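Local coordinates for major pollen allergen Jun a 1 (Juniperus ashei, PDB 1PXZ), which has low pectate lyase activity, cleaving (1->4)-alpha-D-galacturonan by elimination, and is the major allergen of cedar pollen, at residues D164-L168 against N341-V345; D1-D5 against I187-H191. All coordinates share one frame; numbering follows the deposited sequence.

Contact 1 (D164-L168 against N341-V345); sequences DHNSL and NAGVV
H165 and G343 carry the polar centre of this contact. The imidazole gives its ND1-H to G343 O at 2.8 Å and 155°, and the acceptor lies close to the ring plane while the ring nitrogen lies in the carbonyl plane. N341 O also meets the edge of the ring, 3.2 Å from H165 CE1. A second hydrogen bond runs the other way: V344 N donates to S167 OG at 3.2 Å. With chi1 at -73°, that hydroxyl stands on the side of its own backbone N and faces the tail. Between the two bonds V344 CA makes a CA-H...O contact with H165 O, the pair 3.2 Å apart.

Carbon packing surrounds these bonds. V345 CG2 sits over one face of the imidazole, 4.1 Å from its centroid and 16° off the normal, as a CH-pi contact. The V344 CG1 methyl covers the S167 hydroxyl, 3.6 Å from OG. The bare CA of G343 lies 3.5 Å from S167 OG and 3.6 Å from N166 O, so the backbone of the tail comes right up against the turn.

H165, with backbone angles of left-handed helical type, turns the chain between strands 161-164 and 167-169 of the parallel beta-helix. The C-terminal tail crosses this turn, and V345 continues onto W8 and R9 of helix 5-9. Because NE2 is hydrogen-bonded to D5 OD1 while ND1 donates to G343 O, both ring nitrogens are engaged. This fixes the ring rotation, and the carboxylate partner would probably favour a doubly protonated, positively charged imidazole.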
loop_
_atom_site.group_PDB
_atom_site.type_symbol
_atom_site.label_atom_id
_atom_site.label_comp_id
_atom_site.label_asym_id
_atom_site.label_seq_id
_atom_site.Cartn_x
_atom_site.Cartn_y
_atom_site.Cartn_z
ATOM N N ASP A 164 4.105 -3.789 -2.711
ATOM C CA ASP A 164 3.880 -4.489 -3.969
ATOM C C ASP A 164 3.623 -5.979 -3.807
ATOM O O ASP A 164 4.380 -6.653 -3.095
ATOM C CB ASP A 164 5.134 -4.304 -4.846
ATOM C CG ASP A 164 5.022 -4.874 -6.234
ATOM O OD1 ASP A 164 4.216 -4.399 -7.072
ATOM O OD2 ASP A 164 5.768 -5.837 -6.497
ATOM N N HIS A 165 2.589 -6.474 -4.494
ATOM C CA HIS A 165 2.284 -7.898 -4.500
ATOM C C HIS A 165 2.093 -8.471 -3.101
ATOM O O HIS A 165 2.488 -9.624 -2.873
ATOM C CB HIS A 165 3.410 -8.653 -5.228
ATOM C CG HIS A 165 3.210 -8.753 -6.723
ATOM N ND1 HIS A 165 2.195 -9.476 -7.295
ATOM C CD2 HIS A 165 3.891 -8.216 -7.761
ATOM C CE1 HIS A 165 2.256 -9.393 -8.620
ATOM N NE2 HIS A 165 3.290 -8.622 -8.941
ATOM N N ASN A 166 1.485 -7.743 -2.176
ATOM C CA ASN A 166 1.101 -8.364 -0.904
ATOM C C ASN A 166 -0.340 -8.820 -0.920
ATOM O O ASN A 166 -1.145 -8.272 -1.665
ATOM C CB ASN A 166 1.287 -7.364 0.237
ATOM C CG ASN A 166 2.744 -6.906 0.203
ATOM O OD1 ASN A 166 3.618 -7.714 0.519
ATOM N ND2 ASN A 166 2.982 -5.677 -0.197
ATOM N N SER A 167 -0.659 -9.780 -0.058
ATOM C CA SER A 167 -2.033 -10.224 0.179
ATOM C C SER A 167 -2.494 -9.746 1.546
ATOM O O SER A 167 -1.973 -10.192 2.570
ATOM C CB SER A 167 -2.073 -11.754 0.071
ATOM O OG SER A 167 -1.949 -12.100 -1.303
ATOM N N LEU A 168 -3.437 -8.810 1.597
ATOM C CA LEU A 168 -3.757 -8.068 2.805
ATOM C C LEU A 168 -5.233 -8.220 3.154
ATOM O O LEU A 168 -6.043 -7.852 2.301
ATOM C CB LEU A 168 -3.432 -6.578 2.600
ATOM C CG LEU A 168 -2.000 -6.329 2.091
ATOM C CD1 LEU A 168 -1.827 -4.870 1.690
ATOM C CD2 LEU A 168 -0.959 -6.719 3.136
ATOM N N ASN A 341 -2.444 -11.338 -11.610
ATOM C CA ASN A 341 -1.470 -11.876 -10.644
ATOM C C ASN A 341 -1.366 -11.072 -9.362
ATOM O O ASN A 341 -0.388 -11.166 -8.590
ATOM C CB ASN A 341 -0.107 -11.959 -11.348
ATOM C CG ASN A 341 -0.091 -13.050 -12.410
ATOM O OD1 ASN A 341 -0.754 -14.082 -12.279
ATOM N ND2 ASN A 341 0.674 -12.837 -13.473
ATOM N N ALA A 342 -2.383 -10.248 -9.074
ATOM C CA ALA A 342 -2.338 -9.451 -7.846
ATOM C C ALA A 342 -2.182 -10.340 -6.609
ATOM O O ALA A 342 -2.659 -11.480 -6.605
ATOM C CB ALA A 342 -3.572 -8.587 -7.676
ATOM N N GLY A 343 -1.546 -9.811 -5.568
ATOM C CA GLY A 343 -1.357 -10.651 -4.378
ATOM C C GLY A 343 0.017 -11.307 -4.441
ATOM O O GLY A 343 0.834 -11.019 -5.333
ATOM N N VAL A 344 0.326 -12.178 -3.482
ATOM C CA VAL A 344 1.697 -12.684 -3.419
ATOM C C VAL A 344 2.111 -13.431 -4.684
ATOM O O VAL A 344 1.308 -14.014 -5.398
ATOM C CB VAL A 344 1.883 -13.614 -2.205
ATOM C CG1 VAL A 344 1.546 -12.853 -0.930
ATOM C CG2 VAL A 344 1.033 -14.869 -2.338
ATOM N N VAL A 345 3.409 -13.403 -4.959
ATOM C CA VAL A 345 3.988 -14.133 -6.076
ATOM C C VAL A 345 4.131 -15.618 -5.766
ATOM O O VAL A 345 4.597 -16.002 -4.684
ATOM C CB VAL A 345 5.384 -13.568 -6.411
ATOM C CG1 VAL A 345 6.080 -14.406 -7.465
ATOM C CG2 VAL A 345 5.257 -12.108 -6.848
#

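Contact 2 (D1-D5 against I187-H191)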
loop_
_atom_site.group_PDB
_atom_site.type_symbol
_atom_site.label_atom_id
_atom_site.label_comp_id
_atom_site.label_asym_id
_atom_site.label_seq_id
_atom_site.Cartn_x
_atom_site.Cartn_y
_atom_site.Cartn_z
ATOM N N ASP A 1 1.626 -9.346 -18.382
ATOM C CA ASP A 1 1.215 -9.050 -17.012
ATOM C C ASP A 1 0.782 -7.585 -16.914
ATOM O O ASP A 1 -0.397 -7.288 -17.103
ATOM C CB ASP A 1 2.317 -9.339 -15.995
ATOM C CG ASP A 1 3.620 -9.810 -16.612
ATOM O OD1 ASP A 1 4.140 -9.074 -17.481
ATOM O OD2 ASP A 1 4.126 -10.895 -16.241
ATOM N N ASN A 2 1.745 -6.719 -16.639
ATOM C CA ASN A 2 1.519 -5.276 -16.565
ATOM C C ASN A 2 2.886 -4.594 -16.617
ATOM O O ASN A 2 3.858 -5.362 -16.579
ATOM C CB ASN A 2 0.695 -4.965 -15.324
ATOM C CG ASN A 2 1.377 -5.193 -13.997
ATOM O OD1 ASN A 2 2.531 -4.836 -13.758
ATOM N ND2 ASN A 2 0.587 -5.797 -13.106
ATOM N N PRO A 3 2.953 -3.287 -16.749
ATOM C CA PRO A 3 4.244 -2.593 -16.868
ATOM C C PRO A 3 5.228 -2.808 -15.729
ATOM O O PRO A 3 6.429 -2.639 -15.954
ATOM C CB PRO A 3 3.845 -1.101 -16.869
ATOM C CG PRO A 3 2.473 -1.105 -17.481
ATOM C CD PRO A 3 1.821 -2.316 -16.883
ATOM N N ILE A 4 4.757 -3.133 -14.528
ATOM C CA ILE A 4 5.707 -3.375 -13.425
ATOM C C ILE A 4 6.237 -4.788 -13.566
ATOM O O ILE A 4 7.428 -5.050 -13.661
ATOM C CB ILE A 4 5.066 -3.162 -12.056
ATOM C CG1 ILE A 4 4.587 -1.714 -11.832
ATOM C CG2 ILE A 4 6.015 -3.595 -10.955
ATOM C CD1 ILE A 4 3.841 -1.497 -10.527
ATOM N N ASP A 5 5.328 -5.760 -13.615
ATOM C CA ASP A 5 5.789 -7.150 -13.604
ATOM C C ASP A 5 6.578 -7.488 -14.846
ATOM O O ASP A 5 7.460 -8.353 -14.853
ATOM C CB ASP A 5 4.564 -8.055 -13.496
ATOM C CG ASP A 5 3.975 -8.138 -12.101
ATOM O OD1 ASP A 5 4.414 -7.433 -11.188
ATOM O OD2 ASP A 5 3.050 -8.942 -11.889
ATOM N N ILE A 187 1.613 1.941 -4.459
ATOM C CA ILE A 187 0.953 0.768 -3.866
ATOM C C ILE A 187 0.439 -0.038 -5.035
ATOM O O ILE A 187 -0.526 0.382 -5.689
ATOM C CB ILE A 187 -0.148 1.255 -2.928
ATOM C CG1 ILE A 187 0.423 2.029 -1.721
ATOM C CG2 ILE A 187 -1.071 0.125 -2.498
ATOM C CD1 ILE A 187 -0.605 2.909 -1.025
ATOM N N SER A 188 1.068 -1.173 -5.316
ATOM C CA SER A 188 0.805 -1.832 -6.595
ATOM C C SER A 188 0.670 -3.347 -6.481
ATOM O O SER A 188 1.314 -3.935 -5.608
ATOM C CB SER A 188 1.953 -1.521 -7.583
ATOM O OG SER A 188 3.218 -1.881 -7.037
ATOM N N ASN A 189 -0.128 -3.955 -7.362
ATOM C CA ASN A 189 -0.165 -5.405 -7.490
ATOM C C ASN A 189 -0.595 -6.090 -6.191
ATOM O O ASN A 189 -0.297 -7.281 -6.074
ATOM C CB ASN A 189 1.220 -5.959 -7.871
ATOM C CG ASN A 189 1.666 -5.565 -9.268
ATOM O OD1 ASN A 189 0.925 -5.775 -10.228
ATOM N ND2 ASN A 189 2.884 -5.016 -9.388
ATOM N N ASN A 190 -1.239 -5.412 -5.262
ATOM C CA ASN A 190 -1.673 -6.064 -4.030
ATOM C C ASN A 190 -3.067 -6.679 -4.154
ATOM O O ASN A 190 -3.824 -6.252 -5.020
ATOM C CB ASN A 190 -1.753 -5.044 -2.900
ATOM C CG ASN A 190 -0.413 -4.345 -2.693
ATOM O OD1 ASN A 190 -0.265 -3.157 -3.004
ATOM N ND2 ASN A 190 0.530 -5.103 -2.159
ATOM N N HIS A 191 -3.399 -7.632 -3.288
ATOM C CA HIS A 191 -4.774 -8.154 -3.243
ATOM C C HIS A 191 -5.353 -7.762 -1.888
ATOM O O HIS A 191 -4.809 -8.222 -0.887
ATOM C CB HIS A 191 -4.798 -9.653 -3.475
ATOM C CG HIS A 191 -6.160 -10.277 -3.480
ATOM N ND1 HIS A 191 -6.358 -11.635 -3.296
ATOM C CD2 HIS A 191 -7.393 -9.726 -3.651
ATOM C CE1 HIS A 191 -7.659 -11.892 -3.347
ATOM N NE2 HIS A 191 -8.314 -10.753 -3.566
#
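The side-chain amides of N2 and N189 meet from opposite directions with their planes only 12° apart. At the OD1 edge of N189, N2 ND2 donates to OD1 at 2.9 Å, in the carbonyl plane of the acceptor though tilted somewhat from the donor's own amide. At the ND2 edge stands I4 CG2, 3.8 Å from N189 ND2. The D5 carboxylate lies over one face of the N189 amide, planes 28° apart; D5 OD1 is 3.4 Å from N189 ND2, but above the plane and so badly placed for its N-H. These two atoms have other partners, H165 NE2 for D5 OD1 and D164 OD1 for N189 ND2.

The amide oxygen of N2 works within its own segment. OD1 accepts from I4 N at 2.9 Å, in the carbonyl plane, closing an Asx turn, and from D5 N at 2.9 Å, which lies above that plane. Both bonds cap the turn that leads into helix 5-9. A chi1 of 68° folds CG of N2 between its backbone N and carbonyl carbon, where OD1 can serve both NH groups while ND2 reaches across to N189.

I4 supplies the apolar share. Its CD1 lies 3.5 Å from S188 CB, a tight carbon pair.

The contact is buried. It packs the lead-in to helix 5-9 against a turn of the parallel beta-helix within strand 185-195, where N189 takes left-handed backbone angles. N2 ND2 also reaches L338 O at the end of helix 335-338. I4 touches W162 of the neighbouring strand 161-164 and V26, and S188 and I187 pair through their backbones with strands 161-164 and 214-218 respectively.

From the N terminus, residues 1-5 precede helix 5-9, and the chain then winds through the early coils of the beta-helix to 164-168. One coil later it reaches 187-191, where contact 2 closes a loop back to the first residues. The C-terminal tail at 341-345 returns to 164-168 and closes contact 1, so the two loops cross instead of nesting. Their turns are neighbours in successive coils, with strands 167-169 and 185-195 adjacent, and the centres lie about 8 Å apart. D164 OD1 probably hydrogen-bonds S188 OG and N189 ND2, linking the two contacts. Both chain ends thus pack on adjoining turns of one solenoid.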